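Cell division cycle protein 123 (Schizosaccharomyces pombe, PDB 4ZGP) is an ATP-grasp protein that acts as an ATP-dependent chaperone, binding the gamma subunit of eIF2 so that it can assemble with the alpha and beta subunits. Local coordinates at residues F197-Q208 with F262-W273. Sequence-based numbering, arbitrary orientation. Where two conformers were deposited one is given.
Sequences FVKSKRLIAFCQ and FYPRTDGLLFSW
F197 fits its ring into a hollow lined by G268, F271 and W273. The contact lies in an ATP-grasp fold. A beta-hairpin, 197-199 and 202-208 with a type I' turn at K199-R202, packs against the loop between strand 253-261 and helix 273-278. F197 CG lies anti to the carbonyl carbon (chi1 -60°), and the ring reaches into the loop. F197 CZ comes 3.6 Å from G268 O. The F197 edge points at the face of the W273 six-membered ring in an offset edge-to-face pair, planes at 79°. The F271 ring meets F197 obliquely, with F197 CE1 3.8 Å from F271 CD2. These three rings form an aromatic cluster.

The F271 ring settles against strand 202-208. The A205 methyl sits over one face as a CH-pi contact, and F206 O is at the ring edge. C207 CB approaches the ring obliquely, 3.7 Å from F271 CE2. The C207 sulfur fits against the type II' turn G268-F271, with SG 3.7 Å from L269 CB.

At the other end, the F262 ring has W273 CZ3 over the centre of one face and I204 CD1 at its edge. V198 O lies 3.5 Å from F262 CD1. K199 bends at chi3 (-74°), bringing CE beside F262 CZ; K199 NZ is hydrogen-bonded to M279 O, outside the contact.

Side-chain hydrogen bonds also tie the loop to itself. D267 OD1 accepts from L269 N, forming an Asx turn. W273 NE1 donates to T266 O at 2.7 Å, nearly in the indole plane.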
# COMPACT_ATOMS: atom_id res chain seq x y z
N PHE A 197 -12.78 -1.57 -4.23
CA PHE A 197 -12.67 -2.89 -4.80
C PHE A 197 -13.19 -2.86 -6.23
O PHE A 197 -14.27 -2.34 -6.50
CB PHE A 197 -13.45 -3.89 -3.94
CG PHE A 197 -12.95 -3.98 -2.53
CD1 PHE A 197 -13.44 -3.13 -1.55
CD2 PHE A 197 -12.02 -4.94 -2.18
CE1 PHE A 197 -12.97 -3.23 -0.24
CE2 PHE A 197 -11.56 -5.04 -0.87
CZ PHE A 197 -12.04 -4.19 0.09
N VAL A 198 -12.38 -3.39 -7.13
CA VAL A 198 -12.62 -3.28 -8.55
C VAL A 198 -12.67 -4.68 -9.16
O VAL A 198 -11.76 -5.47 -8.96
CB VAL A 198 -11.51 -2.47 -9.25
CG1 VAL A 198 -11.76 -2.43 -10.74
CG2 VAL A 198 -11.42 -1.06 -8.68
N LYS A 199 -13.72 -4.96 -9.91
CA LYS A 199 -13.85 -6.25 -10.57
C LYS A 199 -14.36 -6.03 -11.98
O LYS A 199 -15.31 -5.27 -12.18
CB LYS A 199 -14.80 -7.18 -9.79
CG LYS A 199 -14.94 -8.55 -10.41
CD LYS A 199 -16.16 -9.28 -9.86
CE LYS A 199 -15.90 -9.76 -8.47
NZ LYS A 199 -16.97 -10.68 -7.96
N SER A 200 -13.70 -6.66 -12.94
CA SER A 200 -13.93 -6.41 -14.36
C SER A 200 -13.96 -4.92 -14.66
O SER A 200 -14.85 -4.43 -15.35
CB SER A 200 -15.22 -7.10 -14.82
OG SER A 200 -15.22 -8.44 -14.36
N LYS A 201 -12.98 -4.20 -14.11
CA LYS A 201 -12.80 -2.76 -14.32
C LYS A 201 -13.95 -1.91 -13.80
O LYS A 201 -14.07 -0.73 -14.14
CB LYS A 201 -12.57 -2.47 -15.80
CG LYS A 201 -11.26 -3.02 -16.34
CD LYS A 201 -10.09 -2.56 -15.48
CE LYS A 201 -8.75 -2.66 -16.22
NZ LYS A 201 -7.61 -2.34 -15.31
N ARG A 202 -14.80 -2.49 -12.96
CA ARG A 202 -15.87 -1.69 -12.38
C ARG A 202 -15.73 -1.62 -10.84
O ARG A 202 -15.28 -2.56 -10.21
CB ARG A 202 -17.22 -2.27 -12.79
CG ARG A 202 -17.47 -2.14 -14.31
CD ARG A 202 -18.67 -2.95 -14.78
NE ARG A 202 -19.87 -2.64 -14.01
CZ ARG A 202 -20.65 -1.59 -14.24
NH1 ARG A 202 -20.35 -0.74 -15.22
NH2 ARG A 202 -21.72 -1.39 -13.49
N LEU A 203 -16.13 -0.50 -10.28
CA LEU A 203 -16.12 -0.33 -8.83
C LEU A 203 -17.34 -1.02 -8.21
O LEU A 203 -18.46 -0.53 -8.35
CB LEU A 203 -16.14 1.15 -8.49
CG LEU A 203 -16.14 1.53 -7.01
CD1 LEU A 203 -14.76 1.27 -6.42
CD2 LEU A 203 -16.52 3.00 -6.84
N ILE A 204 -17.10 -2.13 -7.54
CA ILE A 204 -18.20 -2.92 -6.99
C ILE A 204 -18.48 -2.58 -5.53
O ILE A 204 -19.58 -2.83 -5.02
CB ILE A 204 -17.94 -4.41 -7.13
CG1 ILE A 204 -16.64 -4.81 -6.41
CG2 ILE A 204 -17.88 -4.80 -8.60
CD1 ILE A 204 -16.44 -6.30 -6.24
N ALA A 205 -17.48 -2.01 -4.85
CA ALA A 205 -17.59 -1.76 -3.41
C ALA A 205 -16.47 -0.86 -2.92
O ALA A 205 -15.37 -0.90 -3.48
CB ALA A 205 -17.54 -3.06 -2.63
N PHE A 206 -16.73 -0.10 -1.87
CA PHE A 206 -15.65 0.54 -1.12
C PHE A 206 -16.07 0.78 0.31
O PHE A 206 -17.27 0.83 0.62
CB PHE A 206 -15.18 1.86 -1.78
CG PHE A 206 -16.13 3.03 -1.67
CD1 PHE A 206 -16.09 3.91 -0.58
CD2 PHE A 206 -17.01 3.32 -2.70
CE1 PHE A 206 -16.93 5.00 -0.50
CE2 PHE A 206 -17.86 4.43 -2.63
CZ PHE A 206 -17.82 5.27 -1.53
N CYS A 207 -15.08 0.88 1.19
CA CYS A 207 -15.37 1.07 2.59
C CYS A 207 -14.36 1.99 3.21
O CYS A 207 -13.27 2.19 2.69
CB CYS A 207 -15.37 -0.28 3.35
SG CYS A 207 -13.85 -1.25 3.36
N GLN A 208 -14.78 2.60 4.30
CA GLN A 208 -13.88 3.32 5.18
C GLN A 208 -12.69 2.44 5.57
O GLN A 208 -12.84 1.24 5.85
CB GLN A 208 -14.63 3.79 6.44
CG GLN A 208 -13.80 4.67 7.35
CD GLN A 208 -14.61 5.25 8.49
OE1 GLN A 208 -15.83 5.07 8.55
NE2 GLN A 208 -13.94 5.95 9.40
N PHE A 262 -6.54 -8.35 -6.04
CA PHE A 262 -7.91 -8.76 -5.72
C PHE A 262 -7.83 -10.20 -5.24
O PHE A 262 -8.00 -11.14 -6.01
CB PHE A 262 -8.81 -8.62 -6.95
CG PHE A 262 -10.29 -8.73 -6.66
CD1 PHE A 262 -11.02 -7.61 -6.29
CD2 PHE A 262 -10.95 -9.94 -6.82
CE1 PHE A 262 -12.39 -7.69 -6.04
CE2 PHE A 262 -12.32 -10.04 -6.58
CZ PHE A 262 -13.04 -8.92 -6.18
N TYR A 263 -7.52 -10.35 -3.96
CA TYR A 263 -7.19 -11.66 -3.39
C TYR A 263 -7.24 -11.55 -1.87
O TYR A 263 -6.90 -10.51 -1.32
CB TYR A 263 -5.81 -12.10 -3.88
CG TYR A 263 -5.49 -13.52 -3.53
CD1 TYR A 263 -6.08 -14.58 -4.22
CD2 TYR A 263 -4.60 -13.82 -2.51
CE1 TYR A 263 -5.80 -15.90 -3.91
CE2 TYR A 263 -4.31 -15.15 -2.18
CZ TYR A 263 -4.92 -16.17 -2.89
OH TYR A 263 -4.64 -17.49 -2.58
N PRO A 264 -7.69 -12.62 -1.17
CA PRO A 264 -7.97 -12.49 0.26
C PRO A 264 -6.81 -12.06 1.15
O PRO A 264 -7.08 -11.65 2.27
CB PRO A 264 -8.45 -13.90 0.65
CG PRO A 264 -9.12 -14.38 -0.59
CD PRO A 264 -8.24 -13.88 -1.71
N ARG A 265 -5.57 -12.11 0.68
CA ARG A 265 -4.48 -11.57 1.49
C ARG A 265 -4.55 -10.04 1.58
O ARG A 265 -3.95 -9.41 2.45
CB ARG A 265 -3.12 -12.00 0.93
CG ARG A 265 -1.99 -11.86 1.92
CD ARG A 265 -0.79 -12.68 1.52
NE ARG A 265 -1.05 -14.11 1.54
CZ ARG A 265 -0.91 -14.89 2.62
NH1 ARG A 265 -1.18 -16.19 2.52
NH2 ARG A 265 -0.51 -14.38 3.78
N THR A 266 -5.29 -9.43 0.66
CA THR A 266 -5.61 -8.01 0.78
C THR A 266 -6.79 -7.89 1.75
O THR A 266 -7.88 -8.38 1.45
CB THR A 266 -5.95 -7.42 -0.60
OG1 THR A 266 -4.84 -7.62 -1.50
CG2 THR A 266 -6.30 -5.92 -0.49
N ASP A 267 -6.58 -7.27 2.91
CA ASP A 267 -7.67 -7.15 3.91
C ASP A 267 -8.96 -6.58 3.31
O ASP A 267 -8.96 -5.50 2.72
CB ASP A 267 -7.22 -6.29 5.09
CG ASP A 267 -8.08 -6.49 6.33
OD1 ASP A 267 -9.23 -6.96 6.19
OD2 ASP A 267 -7.59 -6.19 7.45
N GLY A 268 -10.08 -7.30 3.46
CA GLY A 268 -11.34 -6.85 2.91
C GLY A 268 -12.01 -5.83 3.81
O GLY A 268 -12.97 -5.16 3.42
N LEU A 269 -11.50 -5.72 5.03
CA LEU A 269 -11.96 -4.72 6.00
C LEU A 269 -13.43 -4.91 6.35
O LEU A 269 -13.77 -5.85 7.07
CB LEU A 269 -11.66 -3.30 5.49
CG LEU A 269 -10.16 -3.02 5.31
CD1 LEU A 269 -9.96 -1.62 4.72
CD2 LEU A 269 -9.41 -3.12 6.65
N LEU A 270 -14.31 -4.03 5.88
CA LEU A 270 -15.74 -4.16 6.21
C LEU A 270 -16.46 -5.13 5.27
O LEU A 270 -17.66 -5.40 5.45
CB LEU A 270 -16.44 -2.81 6.18
CG LEU A 270 -15.87 -1.84 7.21
CD1 LEU A 270 -16.64 -0.53 7.18
CD2 LEU A 270 -15.93 -2.49 8.60
N PHE A 271 -15.75 -5.64 4.27
CA PHE A 271 -16.28 -6.68 3.38
C PHE A 271 -15.59 -8.01 3.62
O PHE A 271 -14.41 -8.07 3.94
CB PHE A 271 -16.10 -6.29 1.90
CG PHE A 271 -16.88 -5.09 1.50
CD1 PHE A 271 -18.22 -5.19 1.17
CD2 PHE A 271 -16.28 -3.85 1.48
CE1 PHE A 271 -18.95 -4.08 0.82
CE2 PHE A 271 -17.01 -2.73 1.12
CZ PHE A 271 -18.36 -2.84 0.81
N SER A 272 -16.32 -9.11 3.45
CA SER A 272 -15.67 -10.41 3.41
C SER A 272 -15.35 -10.77 1.96
O SER A 272 -16.02 -10.31 1.04
CB SER A 272 -16.56 -11.50 4.01
OG SER A 272 -17.65 -11.73 3.14
N TRP A 273 -14.35 -11.61 1.78
CA TRP A 273 -13.97 -12.01 0.44
C TRP A 273 -14.99 -12.97 -0.16
O TRP A 273 -15.08 -13.09 -1.38
CB TRP A 273 -12.56 -12.61 0.45
CG TRP A 273 -11.58 -11.50 0.39
CD1 TRP A 273 -10.87 -10.97 1.42
CD2 TRP A 273 -11.27 -10.70 -0.77
NE1 TRP A 273 -10.12 -9.90 0.97
CE2 TRP A 273 -10.34 -9.72 -0.37
CE3 TRP A 273 -11.68 -10.73 -2.10
CZ2 TRP A 273 -9.82 -8.77 -1.25
CZ3 TRP A 273 -11.15 -9.80 -2.98
CH2 TRP A 273 -10.23 -8.84 -2.55